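Aerobactin synthase IucA (Klebsiella pneumoniae subsp. pneumoniae, PDB 5JM8) probably uses ATP, as an NIS synthetase, to join citrate to a hydroxylated and acetylated lysine while building the siderophore aerobactin. Local coordinates at residues Glu159-Gln164 and Arg168-Phe173; Arg204-Asn209 and Gln221-Leu226; Gln316-Thr321 and Leu413-Ala418. All blocks are in the same frame, centred on the assembly; numbering follows the deposited sequence.

In the fold
Three contacts follow one another along the chain, and none touches another. Interactions 1 and 2 share a neighbour in strand 177-185: Phe177 meets Tyr169 of interaction 1, while residues farther along bond to the strand of interaction 2. Their centres lie about 25 Å apart and their nearest atoms about 8 Å. Interaction 1 also lies nearer the nucleotide, the side chain of Leu170 being about 8 Å from the bound ATP, against about 14 Å for Phe205 of interaction 2. Interaction 3 joins two family regions of the sequence and lies across the chain's centre from interaction 1, with centres about 37 Å apart; its nearest atoms are about 17 Å from those of interaction 2.

Interaction 1: Glu159-Gln164 and Arg168-Phe173; sequences EPFNQQ and RYLPDF
With CG anti to its own carbonyl carbon (chi1 -81°), Phe161 directs its ring at the far end of a short helix, where Tyr169 and Leu170 turn their side chains through the same kind of torsion to meet it. The touch is made by the outer ring carbons. Phe161 CE2 lies 3.7 Å from Tyr169 CB, and Phe161 CZ sits 3.9 Å from that same methylene. One delta methyl of Leu170, CD2, comes up near the plane of the Phe161 ring, at its edge, 4.0 Å from Phe161 CE2. The rings of Phe161 and Tyr169 meet obliquely, centroids 5.9 Å apart and planes at 48°. Arg168 CB rests 4.1 Å above the plane of the Tyr169 ring, over its centre, while the extended arginine chain runs on to a salt bridge with Glu254.

Helix 163-169, which runs from one segment into the other, is framed by Asn162, an N-cap whose OD1 accepts a hydrogen bond from Glu165 N, and by Leu170, where helical geometry ends. Phe161, in the loop leading into the helix, reaches its far end. Around this cluster, Trp229 of helix 228-235 meets both rings, that of Phe161 edge-to-face, Phe177 of strand 177-185 packs edge-to-face on Tyr169, and helix 101-124 lies against Asp172 and Phe173.

Interaction 2: Arg204-Asn209 and Gln221-Leu226; sequences RFAAEN and QWLFPL
The Phe205 ring has the side-chain nitrogen of Asn209 over one face, while Pro225 meets it obliquely from the strand. Asn209 ND2 stands 3.4 Å above the plane of the Phe205 ring, over its centre. Asn209 ND2 also donates a hydrogen bond to Phe205 O at 2.7 Å, with an N-H...O angle of 151° and the donor lying 22° out of the carbonyl plane. One residue therefore supplies both the acceptor that fixes the amide and the ring beneath its nitrogen, and the asparagine side chain turns back toward the residue four positions earlier. Phe205 CG is anti to the backbone N (chi1 -175°), which carries the ring to Pro225. There Phe205 CE2 meets Pro225 CB at 3.8 Å and Pro225 CG at 3.9 Å, so the proline ring is touched along two of its carbons.

Beside this pair, Ala206 brings its methyl group to Leu223. Ala206 CB is 3.6 Å from Leu223 CD1 and 3.9 Å from Leu223 CB, so the methyl rests against the leucine's stem and one branch. Leu223 and Pro225 both face the helix because side chains alternate along a strand; Phe224, between them, points the other way and meets Phe346.

Outside the pair, Ile277 touches both Phe205 and Pro225, and Ala207 packs on Ala207 of the third subunit. Strand 221-226 is the outermost within this chain of a three-stranded antiparallel sheet, paired with strand 177-185, and the whole is an apolar helix-on-sheet packing within the IucA/IucC family region.

Interaction 3: Gln316-Thr321 and Leu413-Ala418; sequences QARFPT and LFTAEA
The C-terminal end of helix 310-318 docks against the side of helix 394-420, and Arg318 and Phe319 both meet Thr415 there. Thr415 CG2 does most of the touching. It sits over one face of the Arg318 guanidinium, 3.4 Å above the plane and offset toward the rim. Arg318 NH1 is 3.5 Å from Thr415 CG2, and Arg318 CZ is 3.6 Å from the same Thr415 CG2. That methyl also lies near the plane of the Phe319 ring, at its edge, with Phe319 CE2 3.7 Å from Thr415 CG2. The ring's end reaches the threonine stem too, Phe319 CZ being 3.7 Å from Thr415 CB.

Torsions explain how one methyl serves two partners. Thr415 holds CG2 anti to its backbone nitrogen, which turns the hydroxyl back toward its own helix (chi1 -60°); there OG1 is hydrogen-bonded to Lys411 O, one turn earlier. The extended chain of Arg318 carries the guanidinium across the gap, where the methyl stands over its face near the rim, while NH1 forms a salt bridge with Asp419, four residues beyond Thr415. The charge is therefore paired along the same helix that supplies the apolar rest, which probably fixes the guanidinium's rotation.

Phe319 is the first residue to leave helical geometry; its ring also packs on Lys411 and Pro412, and just beyond it Pro320 touches Leu439 of the fourth subunit. The arrangement is a helix terminus packed on a long helix through apolar contacts, and it joins the IucA/IucC family region to the FhuF-like one.

Interaction 1: Glu159-Gln164 and Arg168-Phe173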
# COMPACT_ATOMS: atom_id res chain seq x y z
N GLU A 159 13.26 -22.56 -28.98
CA GLU A 159 14.43 -22.43 -29.86
C GLU A 159 14.70 -20.98 -30.29
O GLU A 159 13.80 -20.30 -30.78
CB GLU A 159 14.25 -23.30 -31.10
N PRO A 160 15.96 -20.51 -30.15
CA PRO A 160 17.19 -21.19 -29.72
C PRO A 160 17.60 -20.94 -28.26
O PRO A 160 18.80 -20.96 -27.96
CB PRO A 160 18.23 -20.59 -30.67
CG PRO A 160 17.78 -19.17 -30.83
CD PRO A 160 16.26 -19.18 -30.70
N PHE A 161 16.65 -20.74 -27.36
CA PHE A 161 16.97 -20.50 -25.95
C PHE A 161 17.54 -21.76 -25.30
O PHE A 161 17.04 -22.86 -25.51
CB PHE A 161 15.74 -20.05 -25.16
CG PHE A 161 15.41 -18.58 -25.30
CD1 PHE A 161 16.24 -17.70 -25.98
CD2 PHE A 161 14.26 -18.07 -24.72
CE1 PHE A 161 15.92 -16.36 -26.09
CE2 PHE A 161 13.93 -16.73 -24.83
CZ PHE A 161 14.76 -15.88 -25.51
N ASN A 162 18.60 -21.58 -24.50
CA ASN A 162 19.09 -22.66 -23.65
C ASN A 162 18.30 -22.67 -22.35
O ASN A 162 17.32 -21.92 -22.21
CB ASN A 162 20.60 -22.51 -23.38
CG ASN A 162 20.96 -21.26 -22.59
OD1 ASN A 162 20.22 -20.82 -21.71
ND2 ASN A 162 22.11 -20.68 -22.90
N GLN A 163 18.71 -23.49 -21.39
CA GLN A 163 18.02 -23.58 -20.11
C GLN A 163 18.10 -22.26 -19.35
O GLN A 163 17.08 -21.72 -18.92
CB GLN A 163 18.61 -24.71 -19.27
N GLN A 164 19.32 -21.74 -19.20
CA GLN A 164 19.55 -20.48 -18.51
C GLN A 164 18.75 -19.33 -19.12
O GLN A 164 18.24 -18.46 -18.41
CB GLN A 164 21.04 -20.12 -18.53
CG GLN A 164 21.91 -21.03 -17.67
CD GLN A 164 23.39 -20.73 -17.83
OE1 GLN A 164 23.85 -20.35 -18.91
NE2 GLN A 164 24.14 -20.91 -16.75
N ARG A 168 15.14 -17.01 -17.60
CA ARG A 168 15.12 -15.57 -17.39
C ARG A 168 14.15 -14.85 -18.32
O ARG A 168 13.50 -13.88 -17.91
CB ARG A 168 16.53 -14.99 -17.57
CG ARG A 168 16.66 -13.53 -17.13
CD ARG A 168 18.07 -12.99 -17.33
NE ARG A 168 18.16 -11.58 -16.97
CZ ARG A 168 19.20 -10.80 -17.23
NH1 ARG A 168 19.19 -9.53 -16.87
NH2 ARG A 168 20.26 -11.29 -17.87
N TYR A 169 14.04 -15.32 -19.56
CA TYR A 169 13.39 -14.55 -20.61
C TYR A 169 11.99 -15.04 -20.97
O TYR A 169 11.25 -14.37 -21.70
CB TYR A 169 14.29 -14.54 -21.85
CG TYR A 169 15.64 -13.91 -21.58
CD1 TYR A 169 15.74 -12.70 -20.91
CD2 TYR A 169 16.82 -14.54 -21.96
CE1 TYR A 169 16.96 -12.12 -20.65
CE2 TYR A 169 18.06 -13.96 -21.70
CZ TYR A 169 18.12 -12.75 -21.04
OH TYR A 169 19.33 -12.16 -20.78
N LEU A 170 11.61 -16.20 -20.45
CA LEU A 170 10.25 -16.70 -20.57
C LEU A 170 9.49 -16.43 -19.27
O LEU A 170 10.11 -16.20 -18.23
CB LEU A 170 10.24 -18.20 -20.89
CG LEU A 170 10.98 -18.63 -22.15
CD1 LEU A 170 10.96 -20.14 -22.24
CD2 LEU A 170 10.38 -18.01 -23.40
N PRO A 171 8.15 -16.45 -19.32
CA PRO A 171 7.36 -16.16 -18.12
C PRO A 171 7.24 -17.33 -17.16
O PRO A 171 6.86 -17.14 -16.00
CB PRO A 171 5.99 -15.81 -18.68
CG PRO A 171 5.91 -16.56 -19.96
CD PRO A 171 7.31 -16.52 -20.52
N ASP A 172 7.54 -18.53 -17.64
CA ASP A 172 7.22 -19.76 -16.92
C ASP A 172 7.78 -19.79 -15.49
O ASP A 172 7.09 -20.19 -14.56
CB ASP A 172 7.74 -20.98 -17.70
CG ASP A 172 7.21 -21.03 -19.13
OD1 ASP A 172 7.37 -20.03 -19.86
OD2 ASP A 172 6.63 -22.06 -19.51
N PHE A 173 9.02 -19.34 -15.33
CA PHE A 173 9.69 -19.36 -14.03
C PHE A 173 9.46 -18.05 -13.27
O PHE A 173 10.09 -17.80 -12.25
CB PHE A 173 11.19 -19.61 -14.21
CG PHE A 173 11.52 -20.95 -14.82
CD1 PHE A 173 11.31 -21.17 -16.17
CD2 PHE A 173 12.03 -21.98 -14.05
CE1 PHE A 173 11.60 -22.39 -16.74
CE2 PHE A 173 12.33 -23.20 -14.62
CZ PHE A 173 12.11 -23.41 -15.97

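Interaction 2: Arg204-Asn209 and Gln221-Leu226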
# COMPACT_ATOMS: atom_id res chain seq x y z
N ARG A 204 10.65 10.18 -22.12
CA ARG A 204 9.73 9.81 -21.05
C ARG A 204 9.97 8.38 -20.59
O ARG A 204 10.07 8.12 -19.39
CB ARG A 204 8.27 9.96 -21.51
CG ARG A 204 7.26 9.86 -20.38
CD ARG A 204 5.83 9.84 -20.89
NE ARG A 204 5.48 8.57 -21.52
CZ ARG A 204 4.32 8.34 -22.14
NH1 ARG A 204 4.08 7.15 -22.68
NH2 ARG A 204 3.41 9.29 -22.22
N PHE A 205 10.06 7.47 -21.55
CA PHE A 205 10.23 6.05 -21.26
C PHE A 205 11.52 5.80 -20.49
O PHE A 205 11.53 5.08 -19.50
CB PHE A 205 10.22 5.24 -22.56
CG PHE A 205 10.27 3.75 -22.35
CD1 PHE A 205 9.11 3.02 -22.16
CD2 PHE A 205 11.48 3.08 -22.33
CE1 PHE A 205 9.16 1.65 -21.97
CE2 PHE A 205 11.54 1.72 -22.14
CZ PHE A 205 10.37 1.00 -21.96
N ALA A 206 12.60 6.42 -20.95
CA ALA A 206 13.90 6.27 -20.30
C ALA A 206 13.89 6.90 -18.92
O ALA A 206 14.55 6.42 -18.00
CB ALA A 206 14.99 6.88 -21.15
N ALA A 207 13.14 7.99 -18.78
CA ALA A 207 13.10 8.73 -17.53
C ALA A 207 12.37 7.96 -16.43
O ALA A 207 12.80 7.96 -15.28
CB ALA A 207 12.42 10.08 -17.75
N GLU A 208 11.27 7.30 -16.79
CA GLU A 208 10.45 6.62 -15.80
C GLU A 208 10.85 5.15 -15.62
O GLU A 208 10.24 4.45 -14.82
CB GLU A 208 8.97 6.73 -16.17
CG GLU A 208 8.56 5.96 -17.42
CD GLU A 208 7.11 6.21 -17.80
OE1 GLU A 208 6.48 7.10 -17.18
OE2 GLU A 208 6.60 5.51 -18.70
N ASN A 209 11.86 4.70 -16.36
CA ASN A 209 12.31 3.31 -16.27
C ASN A 209 13.78 3.17 -15.88
O ASN A 209 14.14 2.26 -15.14
CB ASN A 209 12.08 2.59 -17.60
CG ASN A 209 10.62 2.28 -17.84
OD1 ASN A 209 10.03 1.45 -17.14
ND2 ASN A 209 10.02 2.94 -18.82
N GLN A 221 22.07 12.62 -28.99
CA GLN A 221 22.25 11.29 -28.43
C GLN A 221 21.06 10.90 -27.56
O GLN A 221 20.82 11.50 -26.51
CB GLN A 221 23.57 11.23 -27.64
CG GLN A 221 23.69 10.04 -26.70
CD GLN A 221 25.06 9.94 -26.03
OE1 GLN A 221 25.88 9.11 -26.40
NE2 GLN A 221 25.30 10.79 -25.04
N TRP A 222 20.32 9.88 -28.00
CA TRP A 222 19.10 9.44 -27.33
C TRP A 222 19.27 8.07 -26.68
O TRP A 222 20.07 7.25 -27.13
CB TRP A 222 17.93 9.38 -28.31
CG TRP A 222 17.64 10.67 -29.01
CD1 TRP A 222 18.21 11.89 -28.77
CD2 TRP A 222 16.70 10.88 -30.07
NE1 TRP A 222 17.68 12.83 -29.61
CE2 TRP A 222 16.75 12.24 -30.42
CE3 TRP A 222 15.81 10.04 -30.75
CZ2 TRP A 222 15.96 12.78 -31.42
CZ3 TRP A 222 15.02 10.58 -31.75
CH2 TRP A 222 15.10 11.94 -32.08
N LEU A 223 18.50 7.83 -25.62
CA LEU A 223 18.47 6.53 -24.96
C LEU A 223 17.50 5.60 -25.68
O LEU A 223 16.38 5.99 -25.99
CB LEU A 223 18.08 6.69 -23.49
CG LEU A 223 19.03 7.53 -22.64
CD1 LEU A 223 18.44 7.76 -21.25
CD2 LEU A 223 20.40 6.88 -22.54
N PHE A 224 17.95 4.38 -25.93
CA PHE A 224 17.22 3.43 -26.77
C PHE A 224 17.12 2.08 -26.07
O PHE A 224 18.14 1.42 -25.85
CB PHE A 224 17.92 3.30 -28.12
CG PHE A 224 17.18 2.47 -29.12
CD1 PHE A 224 16.21 3.03 -29.93
CD2 PHE A 224 17.47 1.12 -29.27
CE1 PHE A 224 15.53 2.27 -30.86
CE2 PHE A 224 16.79 0.35 -30.19
CZ PHE A 224 15.82 0.93 -30.99
N PRO A 225 15.90 1.65 -25.70
CA PRO A 225 15.75 0.42 -24.92
C PRO A 225 15.87 -0.85 -25.75
O PRO A 225 15.46 -0.87 -26.91
CB PRO A 225 14.35 0.55 -24.34
CG PRO A 225 13.60 1.32 -25.37
CD PRO A 225 14.60 2.28 -25.97
N LEU A 226 16.43 -1.90 -25.15
CA LEU A 226 16.59 -3.19 -25.82
C LEU A 226 16.25 -4.36 -24.91
O LEU A 226 16.35 -4.26 -23.69
CB LEU A 226 18.02 -3.36 -26.34
CG LEU A 226 18.38 -2.70 -27.67
CD1 LEU A 226 18.85 -1.28 -27.46
CD2 LEU A 226 19.42 -3.51 -28.40

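Interaction 3: Gln316-Thr321 and Leu413-Ala418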
# COMPACT_ATOMS: atom_id res chain seq x y z
N GLN A 316 -16.38 3.80 -28.50
CA GLN A 316 -15.89 3.76 -27.12
C GLN A 316 -16.98 4.18 -26.14
O GLN A 316 -17.06 3.68 -25.03
CB GLN A 316 -14.66 4.66 -26.95
CG GLN A 316 -14.06 4.64 -25.55
CD GLN A 316 -13.54 3.28 -25.14
OE1 GLN A 316 -12.40 2.92 -25.44
NE2 GLN A 316 -14.37 2.51 -24.45
N ALA A 317 -17.82 5.12 -26.57
CA ALA A 317 -18.89 5.63 -25.73
C ALA A 317 -19.96 4.57 -25.51
O ALA A 317 -20.55 4.47 -24.43
CB ALA A 317 -19.51 6.87 -26.36
N ARG A 318 -20.21 3.78 -26.54
CA ARG A 318 -21.23 2.74 -26.51
C ARG A 318 -20.80 1.58 -25.63
O ARG A 318 -21.64 0.89 -25.03
CB ARG A 318 -21.52 2.26 -27.93
CG ARG A 318 -22.60 1.19 -28.03
CD ARG A 318 -22.81 0.81 -29.49
NE ARG A 318 -23.77 -0.28 -29.66
CZ ARG A 318 -24.13 -0.77 -30.84
NH1 ARG A 318 -23.62 -0.28 -31.96
NH2 ARG A 318 -25.01 -1.77 -30.90
N PHE A 319 -19.49 1.36 -25.56
CA PHE A 319 -18.91 0.33 -24.70
C PHE A 319 -17.81 0.94 -23.84
O PHE A 319 -16.63 0.82 -24.15
CB PHE A 319 -18.34 -0.82 -25.54
CG PHE A 319 -19.35 -1.48 -26.43
CD1 PHE A 319 -20.18 -2.47 -25.94
CD2 PHE A 319 -19.46 -1.11 -27.77
CE1 PHE A 319 -21.11 -3.08 -26.77
CE2 PHE A 319 -20.38 -1.72 -28.59
CZ PHE A 319 -21.21 -2.71 -28.09
N PRO A 320 -18.20 1.61 -22.74
CA PRO A 320 -17.23 2.30 -21.89
C PRO A 320 -16.26 1.35 -21.16
O PRO A 320 -15.16 1.77 -20.80
CB PRO A 320 -18.11 3.04 -20.88
CG PRO A 320 -19.37 2.26 -20.83
CD PRO A 320 -19.58 1.75 -22.23
N THR A 321 -16.68 0.11 -20.95
CA THR A 321 -15.86 -0.86 -20.23
C THR A 321 -14.90 -1.60 -21.15
O THR A 321 -14.07 -2.39 -20.70
CB THR A 321 -16.72 -1.89 -19.50
OG1 THR A 321 -17.53 -2.60 -20.45
CG2 THR A 321 -17.62 -1.21 -18.48
N LEU A 413 -16.80 -6.91 -29.25
CA LEU A 413 -15.97 -7.42 -30.34
C LEU A 413 -16.79 -7.76 -31.59
O LEU A 413 -16.37 -7.46 -32.71
CB LEU A 413 -15.19 -8.64 -29.88
CG LEU A 413 -14.09 -8.36 -28.84
CD1 LEU A 413 -13.57 -9.66 -28.26
CD2 LEU A 413 -12.95 -7.56 -29.44
N PHE A 414 -17.94 -8.40 -31.40
CA PHE A 414 -18.83 -8.71 -32.51
C PHE A 414 -19.48 -7.44 -33.07
O PHE A 414 -19.79 -7.37 -34.26
CB PHE A 414 -19.92 -9.69 -32.08
CG PHE A 414 -19.49 -11.13 -32.07
CD1 PHE A 414 -19.34 -11.83 -33.25
CD2 PHE A 414 -19.26 -11.79 -30.87
CE1 PHE A 414 -18.95 -13.16 -33.24
CE2 PHE A 414 -18.87 -13.11 -30.85
CZ PHE A 414 -18.72 -13.80 -32.04
N THR A 415 -19.70 -6.46 -32.20
CA THR A 415 -20.34 -5.20 -32.60
C THR A 415 -19.36 -4.29 -33.33
O THR A 415 -19.74 -3.57 -34.25
CB THR A 415 -20.91 -4.45 -31.38
OG1 THR A 415 -21.89 -5.27 -30.72
CG2 THR A 415 -21.57 -3.15 -31.82
N ALA A 416 -18.10 -4.31 -32.90
CA ALA A 416 -17.06 -3.51 -33.53
C ALA A 416 -16.87 -3.90 -34.99
O ALA A 416 -16.61 -3.05 -35.85
CB ALA A 416 -15.76 -3.65 -32.78
N GLU A 417 -17.00 -5.20 -35.28
CA GLU A 417 -16.90 -5.70 -36.64
C GLU A 417 -18.17 -5.41 -37.44
O GLU A 417 -18.11 -4.95 -38.57
CB GLU A 417 -16.62 -7.20 -36.64
CG GLU A 417 -16.50 -7.83 -38.03
CD GLU A 417 -17.84 -8.08 -38.70
OE1 GLU A 417 -18.77 -8.58 -38.03
OE2 GLU A 417 -17.97 -7.76 -39.91
N ALA A 418 -19.32 -5.71 -36.85
CA ALA A 418 -20.59 -5.59 -37.55
C ALA A 418 -20.94 -4.14 -37.87
O ALA A 418 -21.21 -3.79 -39.02
CB ALA A 418 -21.70 -6.24 -36.75